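Local coordinates for protein R.Ecl18kI (PDB 2GB7) that cleaves double-stranded DNA as a type II restriction endonuclease, recognising the sequence 5'-CCNGG-3' and cutting before its first C, with nucleotide flips determining its specificity, at residues K173-L178 against G200-Y205; I279-I283 against Y296-L300. The protein carries 1 engineered substitution. All coordinates share one frame. Residue numbers count along the deposited sequence, not the author numbering.

Along the chain the two contacts come in series: contact 1 closes at Tyr205, well before contact 2 opens at Ile279. Contact 1 lies in the central mixed sheet of the PD-(D/E)XK-type nuclease fold, where strands 177-181 and 204-207 begin to run side by side. Contact 2 is the pairing of the two C-terminal helices, 269-285 and 290-302. The centres of the two contacts are about 22 Å apart and their nearest atoms about 11 Å, so the contacts do not touch. The sheet still relates them, because Gln282 and Arg299 of contact 2 both reach Asp140 on the outermost strand 140-141, two strands away from 177-181. The C-terminal hairpin thus meets the edge of the sheet whose interior contains contact 1.

Contact 1 of 2, residues K173-L178 against G200-Y205; sequences KRNTML and GIREMY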
loop_
_atom_site.group_PDB
_atom_site.type_symbol
_atom_site.label_atom_id
_atom_site.label_comp_id
_atom_site.label_asym_id
_atom_site.label_seq_id
_atom_site.Cartn_x
_atom_site.Cartn_y
_atom_site.Cartn_z
ATOM N N LYS F 173 -12.518 22.433 16.848
ATOM C CA LYS F 173 -12.359 20.976 16.956
ATOM C C LYS F 173 -12.634 20.455 18.353
ATOM O O LYS F 173 -12.721 19.273 18.575
ATOM C CB LYS F 173 -10.961 20.542 16.470
ATOM C CG LYS F 173 -9.826 21.158 17.311
ATOM C CD LYS F 173 -8.503 21.027 16.574
ATOM C CE LYS F 173 -7.464 21.919 17.256
ATOM N NZ LYS F 173 -6.151 21.728 16.613
ATOM N N ARG F 174 -12.803 21.345 19.317
ATOM C CA ARG F 174 -13.231 20.914 20.640
ATOM C C ARG F 174 -14.534 20.083 20.588
ATOM O O ARG F 174 -15.476 20.417 19.856
ATOM C CB ARG F 174 -13.397 22.141 21.533
ATOM C CG ARG F 174 -13.813 21.848 22.962
ATOM C CD ARG F 174 -13.574 23.083 23.832
ATOM N NE ARG F 174 -13.664 22.735 25.257
ATOM C CZ ARG F 174 -12.613 22.388 26.006
ATOM N NH1 ARG F 174 -11.395 22.348 25.492
ATOM N NH2 ARG F 174 -12.782 22.090 27.276
ATOM N N ASN F 175 -14.564 18.993 21.360
ATOM C CA ASN F 175 -15.723 18.107 21.466
ATOM C C ASN F 175 -16.095 17.413 20.172
ATOM O O ASN F 175 -17.230 16.980 20.023
ATOM C CB ASN F 175 -16.943 18.822 22.070
ATOM C CG ASN F 175 -16.726 19.196 23.534
ATOM O OD1 ASN F 175 -16.106 18.444 24.280
ATOM N ND2 ASN F 175 -17.228 20.361 23.952
ATOM N N THR F 176 -15.122 17.297 19.256
ATOM C CA THR F 176 -15.330 16.522 18.040
ATOM C C THR F 176 -14.625 15.159 18.116
ATOM O O THR F 176 -13.796 14.875 19.027
ATOM C CB THR F 176 -14.871 17.275 16.764
ATOM O OG1 THR F 176 -13.453 17.452 16.824
ATOM C CG2 THR F 176 -15.564 18.669 16.627
ATOM N N MET F 177 -14.956 14.307 17.156
ATOM C CA MET F 177 -14.265 13.011 17.069
ATOM C C MET F 177 -13.993 12.751 15.602
ATOM O O MET F 177 -14.865 12.996 14.761
ATOM C CB MET F 177 -15.115 11.866 17.646
ATOM C CG MET F 177 -14.428 10.536 17.433
ATOM S SD MET F 177 -15.347 9.176 18.182
ATOM C CE MET F 177 -15.365 9.781 19.803
ATOM N N LEU F 178 -12.775 12.294 15.290
ATOM C CA LEU F 178 -12.404 11.922 13.939
ATOM C C LEU F 178 -12.034 10.469 13.913
ATOM O O LEU F 178 -11.319 9.996 14.791
ATOM C CB LEU F 178 -11.169 12.707 13.464
ATOM C CG LEU F 178 -11.309 14.234 13.473
ATOM C CD1 LEU F 178 -10.012 14.842 13.001
ATOM C CD2 LEU F 178 -12.467 14.685 12.614
ATOM N N GLY F 200 -2.922 19.391 12.628
ATOM C CA GLY F 200 -3.103 19.777 14.060
ATOM C C GLY F 200 -4.239 19.026 14.725
ATOM O O GLY F 200 -4.787 19.465 15.740
ATOM N N ILE F 201 -4.579 17.875 14.174
ATOM C CA ILE F 201 -5.608 17.038 14.776
ATOM C C ILE F 201 -5.238 16.737 16.229
ATOM O O ILE F 201 -4.090 16.450 16.551
ATOM C CB ILE F 201 -5.812 15.776 13.920
ATOM C CG1 ILE F 201 -6.633 16.181 12.713
ATOM C CG2 ILE F 201 -6.513 14.692 14.722
ATOM C CD1 ILE F 201 -6.558 15.158 11.594
ATOM N N ARG F 202 -6.211 16.894 17.137
ATOM C CA ARG F 202 -5.963 16.658 18.550
ATOM C C ARG F 202 -5.733 15.157 18.822
ATOM O O ARG F 202 -4.784 14.767 19.477
ATOM C CB ARG F 202 -7.168 17.128 19.366
ATOM C CG ARG F 202 -6.958 16.978 20.870
ATOM C CD ARG F 202 -8.220 17.367 21.665
ATOM N NE ARG F 202 -9.348 16.502 21.288
ATOM C CZ ARG F 202 -10.343 16.847 20.466
ATOM N NH1 ARG F 202 -10.404 18.066 19.938
ATOM N NH2 ARG F 202 -11.289 15.956 20.179
ATOM N N GLU F 203 -6.605 14.336 18.257
ATOM C CA GLU F 203 -6.518 12.899 18.407
ATOM C C GLU F 203 -7.318 12.285 17.282
ATOM O O GLU F 203 -8.290 12.870 16.795
ATOM C CB GLU F 203 -7.087 12.449 19.746
ATOM C CG GLU F 203 -8.530 12.854 19.954
ATOM C CD GLU F 203 -8.952 12.744 21.408
ATOM O OE1 GLU F 203 -8.852 11.604 21.956
ATOM O OE2 GLU F 203 -9.398 13.784 21.988
ATOM N N MET F 204 -6.907 11.111 16.839
ATOM C CA MET F 204 -7.657 10.398 15.803
ATOM C C MET F 204 -7.823 8.953 16.226
ATOM O O MET F 204 -6.894 8.310 16.744
ATOM C CB MET F 204 -6.970 10.476 14.419
ATOM C CG MET F 204 -7.929 10.295 13.185
ATOM S SD MET F 204 -7.082 10.236 11.628
ATOM C CE MET F 204 -5.881 11.549 11.807
ATOM N N TYR F 205 -9.001 8.440 15.956
ATOM C CA TYR F 205 -9.249 7.016 16.212
ATOM C C TYR F 205 -8.983 6.312 14.904
ATOM O O TYR F 205 -9.484 6.740 13.865
ATOM C CB TYR F 205 -10.699 6.811 16.608
ATOM C CG TYR F 205 -10.964 7.413 17.985
ATOM C CD1 TYR F 205 -11.016 6.599 19.101
ATOM C CD2 TYR F 205 -11.089 8.792 18.136
ATOM C CE1 TYR F 205 -11.235 7.134 20.370
ATOM C CE2 TYR F 205 -11.252 9.344 19.377
ATOM C CZ TYR F 205 -11.343 8.503 20.492
ATOM O OH TYR F 205 -11.565 9.044 21.740
HETATM O O HOH W 1 -10.907 13.021 17.440
#
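Here the two parallel strands of a beta-alpha-beta unit (strand 177-181, helix 191-199, strand 204-207) begin side by side in the sheet of the PD-(D/E)XK nuclease fold. The approach to the first strand is a type II beta turn from Lys173 to Thr176. Lys173 stretches an extended side chain across to the loop after the helix, where Lys173 NZ donates to Gly200 O at 2.8 Å. Lys173 O is the busiest acceptor here: it takes the turn bond from Thr176 N, a short one from Thr176 OG1 (2.6 Å), and one from Arg202 NH1 at 2.9 Å. Asn175, at the third position of the turn, has the positive phi that type II geometry favours; its CA-to-CB bond points away from the other segment, and its side chain touches Leu258 of helix 248-259. Thr176 O receives a weak bond from Arg202 NH2 at 3.0 Å, so the guanidinium meets two carbonyls of the turn edge-on; Glu203 OE2 holds the same group from its own segment, in a salt bridge to Arg202 NE (2.8 Å). With Met177 the strand proper starts. Its SD sits over one face of the Tyr205 ring, 4.5 Å from the centroid, a Met-aromatic contact. Leu178 CD1 packs on Ile201 CG1 (3.6 Å), with Tyr169 touching both residues. At the start of the parallel pairing a water bridges the strands: it accepts from Leu178 N (2.9 Å) and donates to Glu203 O (2.7 Å). One step on, the strands bond directly, Tyr205 N to Leu178 O at 3.0 Å and nearly linear.

Contact 2 of 2, residues I279-I283 against Y296-L300; sequences ILKQI and YRNRL
Build two regular alpha-helical segments, 279-283 and 296-300, nearly antiparallel: their N-to-C directions differ by 162° (signed crossing -162°) and their axes approach to 9.8 Å. Set Ile279 opposite Tyr296, CA to CA 6.3 Å. Both isoleucines take m,t rotamers. Ile279 places CG2 at 3.8 Å from Tyr296 CB and 3.6 Å from Leu300 CD1, while its CD1 lies 3.9 Å from Arg299 CB. One turn later, Ile283 brings CG1 to a tight 3.3 Å from Tyr296 CB and CD1 to 3.9 Å from Leu300 CD2. Leu300 has an unusual chi1 of -141° with chi2 near 43°; Leu280 starts out pointing away, yet its m,t chain carries CD2 to 3.4 Å from Leu300 CD2. Tyr296 (chi1 m, chi2 114°) lays a ring face against Gln282 CB, a CH-pi contact 3.9 Å from the centroid, and its OH gives a weak hydrogen bond to Gln282 OE1 at 2.9 Å. Gln282 (m,t, chi3 87°) also accepts from Val141 N and donates through NE2 to Asp140, the salt-bridge partner of Arg299 NH2; Arg299 NH1 donates to Val139 O. Two consecutive helices, joined by a short loop and packed antiparallel through an apolar seam, form a C-terminal helical hairpin.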
loop_
_atom_site.group_PDB
_atom_site.type_symbol
_atom_site.label_atom_id
_atom_site.label_comp_id
_atom_site.label_asym_id
_atom_site.label_seq_id
_atom_site.Cartn_x
_atom_site.Cartn_y
_atom_site.Cartn_z
ATOM N N ILE F 279 -25.363 18.730 5.007
ATOM C CA ILE F 279 -26.302 17.613 5.108
ATOM C C ILE F 279 -26.999 17.377 3.765
ATOM O O ILE F 279 -27.025 16.240 3.272
ATOM C CB ILE F 279 -27.368 17.875 6.193
ATOM C CG1 ILE F 279 -26.722 17.876 7.591
ATOM C CG2 ILE F 279 -28.476 16.810 6.126
ATOM C CD1 ILE F 279 -27.621 18.449 8.727
ATOM N N LEU F 280 -27.536 18.454 3.174
ATOM C CA LEU F 280 -28.261 18.367 1.894
ATOM C C LEU F 280 -27.369 17.777 0.812
ATOM O O LEU F 280 -27.823 16.990 -0.009
ATOM C CB LEU F 280 -28.844 19.727 1.472
ATOM C CG LEU F 280 -30.035 20.244 2.297
ATOM C CD1 LEU F 280 -30.327 21.704 2.007
ATOM C CD2 LEU F 280 -31.294 19.394 2.085
ATOM N N LYS F 281 -26.095 18.153 0.829
ATOM C CA LYS F 281 -25.070 17.587 -0.043
ATOM C C LYS F 281 -24.919 16.077 0.144
ATOM O O LYS F 281 -24.825 15.306 -0.814
ATOM C CB LYS F 281 -23.747 18.262 0.300
ATOM C CG LYS F 281 -22.647 18.116 -0.706
ATOM C CD LYS F 281 -22.408 19.423 -1.448
ATOM C CE LYS F 281 -21.916 20.523 -0.501
ATOM N NZ LYS F 281 -21.538 21.761 -1.252
ATOM N N GLN F 282 -24.900 15.645 1.394
ATOM C CA GLN F 282 -24.752 14.224 1.678
ATOM C C GLN F 282 -26.002 13.426 1.325
ATOM O O GLN F 282 -25.890 12.311 0.831
ATOM C CB GLN F 282 -24.358 14.017 3.136
ATOM C CG GLN F 282 -22.952 14.531 3.424
ATOM C CD GLN F 282 -22.665 14.557 4.898
ATOM O OE1 GLN F 282 -22.222 13.555 5.480
ATOM N NE2 GLN F 282 -22.905 15.698 5.520
ATOM N N ILE F 283 -27.184 14.009 1.524
ATOM C CA ILE F 283 -28.430 13.353 1.105
ATOM C C ILE F 283 -28.409 13.085 -0.408
ATOM O O ILE F 283 -28.907 12.047 -0.867
ATOM C CB ILE F 283 -29.692 14.149 1.488
ATOM C CG1 ILE F 283 -29.891 14.166 3.002
ATOM C CG2 ILE F 283 -30.938 13.541 0.825
ATOM C CD1 ILE F 283 -30.882 15.235 3.474
ATOM N N TYR F 296 -30.112 11.494 7.644
ATOM C CA TYR F 296 -29.736 12.882 7.408
ATOM C C TYR F 296 -30.906 13.850 7.612
ATOM O O TYR F 296 -30.735 14.939 8.151
ATOM C CB TYR F 296 -29.148 13.036 6.026
ATOM C CG TYR F 296 -27.716 12.566 5.922
ATOM C CD1 TYR F 296 -27.402 11.464 5.144
ATOM C CD2 TYR F 296 -26.670 13.245 6.570
ATOM C CE1 TYR F 296 -26.112 11.016 5.027
ATOM C CE2 TYR F 296 -25.344 12.789 6.464
ATOM C CZ TYR F 296 -25.093 11.661 5.675
ATOM O OH TYR F 296 -23.823 11.143 5.461
ATOM N N ARG F 297 -32.100 13.453 7.193
ATOM C CA ARG F 297 -33.236 14.357 7.337
ATOM C C ARG F 297 -33.603 14.562 8.810
ATOM O O ARG F 297 -34.072 15.641 9.175
ATOM C CB ARG F 297 -34.406 13.980 6.396
ATOM C CG ARG F 297 -35.084 12.689 6.650
ATOM C CD ARG F 297 -36.271 12.470 5.678
ATOM N NE ARG F 297 -35.933 12.715 4.270
ATOM C CZ ARG F 297 -36.731 12.409 3.242
ATOM N NH1 ARG F 297 -37.916 11.848 3.460
ATOM N NH2 ARG F 297 -36.352 12.663 1.994
ATOM N N ASN F 298 -33.333 13.577 9.675
ATOM C CA ASN F 298 -33.474 13.806 11.126
ATOM C C ASN F 298 -32.533 14.910 11.594
ATOM O O ASN F 298 -32.900 15.754 12.414
ATOM C CB ASN F 298 -33.190 12.549 11.940
ATOM C CG ASN F 298 -34.218 11.467 11.725
ATOM O OD1 ASN F 298 -35.393 11.745 11.436
ATOM N ND2 ASN F 298 -33.792 10.212 11.890
ATOM N N ARG F 299 -31.315 14.903 11.064
ATOM C CA ARG F 299 -30.365 15.949 11.440
ATOM C C ARG F 299 -30.778 17.314 10.917
ATOM O O ARG F 299 -30.621 18.303 11.609
ATOM C CB ARG F 299 -28.957 15.581 10.976
ATOM C CG ARG F 299 -28.406 14.445 11.823
ATOM C CD ARG F 299 -27.161 13.880 11.269
ATOM N NE ARG F 299 -26.093 14.873 11.128
ATOM C CZ ARG F 299 -25.027 14.663 10.365
ATOM N NH1 ARG F 299 -24.919 13.519 9.717
ATOM N NH2 ARG F 299 -24.076 15.579 10.259
ATOM N N LEU F 300 -31.284 17.354 9.689
ATOM C CA LEU F 300 -31.779 18.588 9.054
ATOM C C LEU F 300 -32.938 19.133 9.891
ATOM O O LEU F 300 -32.997 20.313 10.216
ATOM C CB LEU F 300 -32.269 18.256 7.644
ATOM C CG LEU F 300 -32.028 19.179 6.456
ATOM C CD1 LEU F 300 -30.604 19.736 6.442
ATOM C CD2 LEU F 300 -32.301 18.407 5.176
#